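Local coordinates for neck appendage protein (Bacillus phage GA-1, PDB 3GUD), which forms a neck appendage of the phage and ends in this C-terminal intramolecular chaperone domain, which mediates triple-beta-helix folding, at residues V47-I52 with Y98-T103; D72-T77 with K90-G95. All blocks are in the same frame, centred on the assembly; numbering follows the deposited sequence.

Interaction 1: residues V47-I52 with Y98-T103; sequences VIAQQI and YSIRPT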
loop_
_atom_site.group_PDB
_atom_site.type_symbol
_atom_site.label_atom_id
_atom_site.label_comp_id
_atom_site.label_asym_id
_atom_site.label_seq_id
_atom_site.Cartn_x
_atom_site.Cartn_y
_atom_site.Cartn_z
ATOM N N VAL A 47 8.571 -8.109 -5.083
ATOM C CA VAL A 47 9.076 -8.235 -6.443
ATOM C C VAL A 47 10.486 -7.658 -6.494
ATOM O O VAL A 47 10.937 -7.039 -5.528
ATOM C CB VAL A 47 8.148 -7.521 -7.468
ATOM C CG1 VAL A 47 6.872 -8.323 -7.675
ATOM C CG2 VAL A 47 7.823 -6.118 -7.002
ATOM N N ILE A 48 11.186 -7.870 -7.607
ATOM C CA ILE A 48 12.550 -7.366 -7.751
ATOM C C ILE A 48 12.714 -6.528 -9.022
ATOM O O ILE A 48 12.574 -7.039 -10.128
ATOM C CB ILE A 48 13.573 -8.521 -7.734
ATOM C CG1 ILE A 48 13.631 -9.161 -6.343
ATOM C CG2 ILE A 48 14.955 -8.028 -8.162
ATOM C CD1 ILE A 48 14.577 -10.332 -6.256
ATOM N N ALA A 49 13.023 -5.245 -8.858
ATOM C CA ALA A 49 13.006 -4.297 -9.973
ATOM C C ALA A 49 13.738 -4.764 -11.232
ATOM O O ALA A 49 13.179 -4.707 -12.324
ATOM C CB ALA A 49 13.524 -2.933 -9.527
ATOM N N GLN A 50 14.982 -5.208 -11.083
ATOM C CA GLN A 50 15.783 -5.622 -12.226
ATOM C C GLN A 50 15.120 -6.708 -13.014
ATOM O O GLN A 50 15.190 -6.721 -14.226
ATOM C CB GLN A 50 17.156 -6.123 -11.798
ATOM C CG GLN A 50 18.162 -5.026 -11.544
ATOM C CD GLN A 50 18.037 -4.445 -10.158
ATOM O OE1 GLN A 50 17.021 -4.634 -9.487
ATOM N NE2 GLN A 50 19.074 -3.734 -9.714
ATOM N N GLN A 51 14.504 -7.651 -12.333
ATOM C CA GLN A 51 13.775 -8.659 -13.057
ATOM C C GLN A 51 12.555 -8.076 -13.766
ATOM O O GLN A 51 12.184 -8.535 -14.850
ATOM C CB GLN A 51 13.253 -9.711 -12.125
ATOM C CG GLN A 51 11.794 -9.860 -12.388
ATOM C CD GLN A 51 11.327 -11.219 -12.140
ATOM O OE1 GLN A 51 12.035 -12.022 -11.537
ATOM N NE2 GLN A 51 10.125 -11.517 -12.595
ATOM N N ILE A 52 11.898 -7.110 -13.122
ATOM C CA ILE A 52 10.710 -6.478 -13.684
ATOM C C ILE A 52 11.089 -5.789 -14.984
ATOM O O ILE A 52 10.453 -5.982 -16.021
ATOM C CB ILE A 52 10.111 -5.425 -12.726
ATOM C CG1 ILE A 52 9.472 -6.091 -11.521
ATOM C CG2 ILE A 52 9.062 -4.566 -13.432
ATOM C CD1 ILE A 52 8.712 -5.104 -10.649
ATOM N N TYR A 98 18.009 0.637 -8.296
ATOM C CA TYR A 98 16.651 0.513 -8.798
ATOM C C TYR A 98 15.740 0.191 -7.629
ATOM O O TYR A 98 16.080 -0.624 -6.774
ATOM C CB TYR A 98 16.556 -0.606 -9.823
ATOM C CG TYR A 98 17.207 -0.296 -11.149
ATOM C CD1 TYR A 98 18.583 -0.424 -11.318
ATOM C CD2 TYR A 98 16.441 0.111 -12.242
ATOM C CE1 TYR A 98 19.188 -0.150 -12.542
ATOM C CE2 TYR A 98 17.032 0.391 -13.474
ATOM C CZ TYR A 98 18.409 0.254 -13.619
ATOM O OH TYR A 98 19.007 0.524 -14.835
ATOM N N SER A 99 14.590 0.844 -7.582
ATOM C CA SER A 99 13.620 0.594 -6.534
ATOM C C SER A 99 12.350 0.218 -7.245
ATOM O O SER A 99 12.358 0.086 -8.453
ATOM C CB SER A 99 13.407 1.847 -5.674
ATOM O OG SER A 99 13.028 2.970 -6.452
ATOM N N ILE A 100 11.260 0.027 -6.517
ATOM C CA ILE A 100 9.983 -0.197 -7.178
ATOM C C ILE A 100 8.967 0.765 -6.592
ATOM O O ILE A 100 9.199 1.338 -5.534
ATOM C CB ILE A 100 9.470 -1.679 -7.086
ATOM C CG1 ILE A 100 8.957 -2.012 -5.680
ATOM C CG2 ILE A 100 10.540 -2.674 -7.546
ATOM C CD1 ILE A 100 8.089 -3.248 -5.619
ATOM N N ARG A 101 7.859 0.957 -7.299
ATOM C CA ARG A 101 6.762 1.780 -6.813
ATOM C C ARG A 101 5.620 0.828 -6.408
ATOM O O ARG A 101 4.718 0.564 -7.203
ATOM C CB ARG A 101 6.306 2.756 -7.905
ATOM C CG ARG A 101 7.435 3.373 -8.787
ATOM C CD ARG A 101 7.867 4.782 -8.316
ATOM N NE ARG A 101 8.035 5.778 -9.392
ATOM C CZ ARG A 101 9.145 6.488 -9.596
ATOM N NH1 ARG A 101 10.201 6.307 -8.815
ATOM N NH2 ARG A 101 9.211 7.382 -10.572
ATOM N N PRO A 102 5.653 0.319 -5.157
ATOM C CA PRO A 102 4.849 -0.850 -4.755
ATOM C C PRO A 102 3.334 -0.736 -4.997
ATOM O O PRO A 102 2.695 -1.738 -5.305
ATOM C CB PRO A 102 5.136 -0.986 -3.254
ATOM C CG PRO A 102 6.356 -0.139 -2.985
ATOM C CD PRO A 102 6.347 0.942 -4.010
ATOM N N THR A 103 2.764 0.456 -4.870
ATOM C CA THR A 103 1.310 0.586 -4.964
ATOM C C THR A 103 0.846 0.424 -6.401
ATOM O O THR A 103 -0.243 -0.077 -6.670
ATOM C CB THR A 103 0.783 1.936 -4.381
ATOM O OG1 THR A 103 1.353 2.172 -3.083
ATOM C CG2 THR A 103 -0.751 1.919 -4.259
#

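Interaction 2: residues D72-T77 with K90-G95; sequences DEWEAT and KGREAG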
loop_
_atom_site.group_PDB
_atom_site.type_symbol
_atom_site.label_atom_id
_atom_site.label_comp_id
_atom_site.label_asym_id
_atom_site.label_seq_id
_atom_site.Cartn_x
_atom_site.Cartn_y
_atom_site.Cartn_z
ATOM N N ASP A 72 17.826 5.515 -9.890
ATOM C CA ASP A 72 18.438 6.593 -9.147
ATOM C C ASP A 72 19.937 6.431 -9.192
ATOM O O ASP A 72 20.501 5.326 -9.125
ATOM C CB ASP A 72 17.929 6.684 -7.692
ATOM C CG ASP A 72 18.440 7.940 -6.962
ATOM O OD1 ASP A 72 18.937 8.861 -7.643
ATOM O OD2 ASP A 72 18.318 7.977 -5.719
ATOM N N GLU A 73 20.597 7.569 -9.392
ATOM C CA GLU A 73 22.044 7.581 -9.575
ATOM C C GLU A 73 22.692 8.792 -8.915
ATOM O O GLU A 73 22.060 9.853 -8.787
ATOM C CB GLU A 73 22.373 7.542 -11.061
ATOM C CG GLU A 73 23.560 8.406 -11.462
ATOM C CD GLU A 73 23.158 9.748 -12.067
ATOM O OE1 GLU A 73 21.988 9.901 -12.492
ATOM O OE2 GLU A 73 24.035 10.638 -12.123
ATOM N N TRP A 74 23.948 8.656 -8.497
ATOM C CA TRP A 74 24.551 9.725 -7.689
ATOM C C TRP A 74 26.051 10.009 -7.855
ATOM O O TRP A 74 26.817 9.186 -8.366
ATOM C CB TRP A 74 24.209 9.565 -6.199
ATOM C CG TRP A 74 24.608 8.273 -5.577
ATOM C CD1 TRP A 74 25.827 7.944 -5.052
ATOM C CD2 TRP A 74 23.758 7.139 -5.371
ATOM N NE1 TRP A 74 25.786 6.663 -4.544
ATOM C CE2 TRP A 74 24.525 6.148 -4.732
ATOM C CE3 TRP A 74 22.417 6.865 -5.674
ATOM C CZ2 TRP A 74 23.987 4.894 -4.390
ATOM C CZ3 TRP A 74 21.886 5.626 -5.340
ATOM C CH2 TRP A 74 22.666 4.659 -4.704
ATOM N N GLU A 75 26.445 11.209 -7.428
ATOM C CA GLU A 75 27.836 11.632 -7.458
ATOM C C GLU A 75 28.617 11.117 -6.250
ATOM O O GLU A 75 28.046 10.885 -5.188
ATOM C CB GLU A 75 27.922 13.153 -7.524
ATOM C CG GLU A 75 27.761 13.698 -8.927
ATOM C CD GLU A 75 28.564 12.905 -9.941
ATOM O OE1 GLU A 75 28.335 13.088 -11.155
ATOM O OE2 GLU A 75 29.419 12.097 -9.519
ATOM N N ALA A 76 29.927 10.943 -6.431
ATOM C CA ALA A 76 30.829 10.494 -5.369
ATOM C C ALA A 76 31.242 11.663 -4.478
ATOM O O ALA A 76 32.021 12.521 -4.900
ATOM C CB ALA A 76 32.060 9.823 -5.964
ATOM N N THR A 77 30.729 11.680 -3.247
ATOM C CA THR A 77 30.920 12.810 -2.334
ATOM C C THR A 77 32.183 12.672 -1.472
ATOM O O THR A 77 32.505 11.583 -0.992
ATOM C CB THR A 77 29.679 13.017 -1.433
ATOM O OG1 THR A 77 29.460 11.848 -0.637
ATOM C CG2 THR A 77 28.434 13.279 -2.277
ATOM N N LYS A 90 32.375 10.908 6.850
ATOM C CA LYS A 90 32.765 10.030 5.744
ATOM C C LYS A 90 31.576 9.777 4.807
ATOM O O LYS A 90 30.577 9.175 5.209
ATOM C CB LYS A 90 33.398 8.718 6.241
ATOM C CG LYS A 90 32.988 8.252 7.640
ATOM C CD LYS A 90 31.902 7.173 7.600
ATOM C CE LYS A 90 32.273 5.929 8.445
ATOM N NZ LYS A 90 32.165 6.066 9.940
ATOM N N GLY A 91 31.692 10.246 3.562
ATOM C CA GLY A 91 30.573 10.272 2.629
ATOM C C GLY A 91 30.379 9.116 1.652
ATOM O O GLY A 91 30.427 7.944 2.031
ATOM N N ARG A 92 30.158 9.455 0.380
ATOM C CA ARG A 92 29.640 8.502 -0.610
ATOM C C ARG A 92 30.569 8.094 -1.757
ATOM O O ARG A 92 31.238 8.923 -2.379
ATOM C CB ARG A 92 28.320 9.019 -1.206
ATOM C CG ARG A 92 27.060 8.511 -0.507
ATOM C CD ARG A 92 25.783 9.160 -1.061
ATOM N NE ARG A 92 25.258 10.274 -0.254
ATOM C CZ ARG A 92 25.556 10.526 1.026
ATOM N NH1 ARG A 92 26.393 9.744 1.703
ATOM N NH2 ARG A 92 25.007 11.571 1.639
ATOM N N GLU A 93 30.587 6.793 -2.024
ATOM C CA GLU A 93 31.117 6.270 -3.269
ATOM C C GLU A 93 29.952 6.269 -4.240
ATOM O O GLU A 93 28.822 5.916 -3.870
ATOM C CB GLU A 93 31.657 4.845 -3.091
ATOM C CG GLU A 93 32.232 4.235 -4.371
ATOM C CD GLU A 93 32.897 2.887 -4.137
ATOM O OE1 GLU A 93 33.332 2.252 -5.122
ATOM O OE2 GLU A 93 32.986 2.465 -2.967
ATOM N N ALA A 94 30.229 6.682 -5.473
ATOM C CA ALA A 94 29.218 6.717 -6.523
ATOM C C ALA A 94 28.575 5.348 -6.711
ATOM O O ALA A 94 29.266 4.324 -6.749
ATOM C CB ALA A 94 29.828 7.202 -7.832
ATOM N N GLY A 95 27.249 5.341 -6.824
ATOM C CA GLY A 95 26.500 4.122 -7.067
ATOM C C GLY A 95 25.201 4.444 -7.770
ATOM O O GLY A 95 24.971 5.580 -8.175
#

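Interaction 1: residues V47-I52 with Y98-T103
Ile52 and Ala49 are set against Ile100, at the end of strand 96-100, by the first turn of helix 49-58, which is closed by the hydrogen bond from Ile52 N to Ile48 O at 3.1 Å. No hydrogen bond crosses between 47-52 and 98-103; the contact is largely one of apolar side chains, with the Gln50 amide at one end. The two backbones come nearest at Ala49 and Ile100, whose CA atoms are 5.8 Å apart. Ala49 CB sits over the strand, 3.6 Å from Ile100 CG2, between the two side chains that point to the helix. It also touches Tyr98 CB and the carbonyl oxygen of Ser99. Ile100 has CG1 between its backbone N and carbonyl carbon (chi1 74°), which leaves CG2 anti to that carbon and against Ala49. Ile52 CD1 reaches Ile100 CG2 more loosely, at 4.3 Å. The other branch of Ile100 ends in CD1, which meets Val47 CG2 where the two side chains cross at about a right angle; their exact separation is doubtful. At the other end, Gln50 bends at chi2 and lays its amide beside Tyr98, with Gln50 CD 4.1 Å from Tyr98 CB and the amide and ring planes 50° apart. Val69 of the partner strand 69-73 packs on Ala49 and Ile52, and Tyr71 meets the Tyr98 ring edge-to-face. Trp107 of the second subunit packs on both Val47 and Ile100. Helix 49-58 is thus joined to the strand that leads into long helix 102-120, at a subunit interface of the trimer. Lacking a hydrogen bond of its own, the contact probably holds by apolar burial, while polar backbone of the strand is engaged elsewhere: Ser99 bonds Gly70, and Tyr98 O accepts from Arg4 of the second subunit.

Interaction 2: residues D72-T77 with K90-G95
Gly91, its C atom 3.7 Å from Thr77 OG1, leads into the pair Arg92 and Thr77, where two antiparallel arms of a long beta-hairpin meet, an outward extension of strands 69-73 and 96-100; the end-to-end directions of the touching parts differ by 155°. Arg92 N donates to Thr77 OG1 at 2.7 Å. Thr77 OG1 is there because it stands between its own backbone N and carbonyl carbon (chi1 61°). Backbone bonds from Arg92 N to Thr77 O and from Thr77 N to Arg92 O are both weak, so the side-chain bond is the firmer tie at this pair. The Arg92 side chain runs beside Thr77, pointing the same way. Glu93 points its CB away but offers its carbonyl oxygen to the indole of Trp74: Trp74 NE1 donates to Glu93 O at 3.2 Å, with the acceptor near the ring plane. Ala94 then sets its CB 3.9 Å from Ala76 CB. Gly95 closes the contact by crossing one face of Trp74; Ile97 also touches the Trp74 side chain. The Gly95 carbonyl oxygen accepts from Trp74 N at 3.3 Å, nearly in line with C=O (165°), and lies 3.4 Å above the indole plane, over its centre.

Both contacts reach the antiparallel pair 69-73 and 96-100, interaction 1 against its inner end and interaction 2 in the loops that prolong its outer end. The centre of interaction 1 lies about 2 Å, and that of interaction 2 about 20 Å, from the centre of the chain; the two are about 21 Å apart. Along the chain the order is 47-52, 72-77, 90-95, 98-103, so the surface hairpin is inserted between the two halves of the inner contact. Helix 49-58 leads to strand 69-73, and strand 96-100 to helix 102-120. The inner contact meets a second subunit, whereas no other chain of the trimer touches the outer one, which belongs to an arm projecting from the assembled chaperone domain.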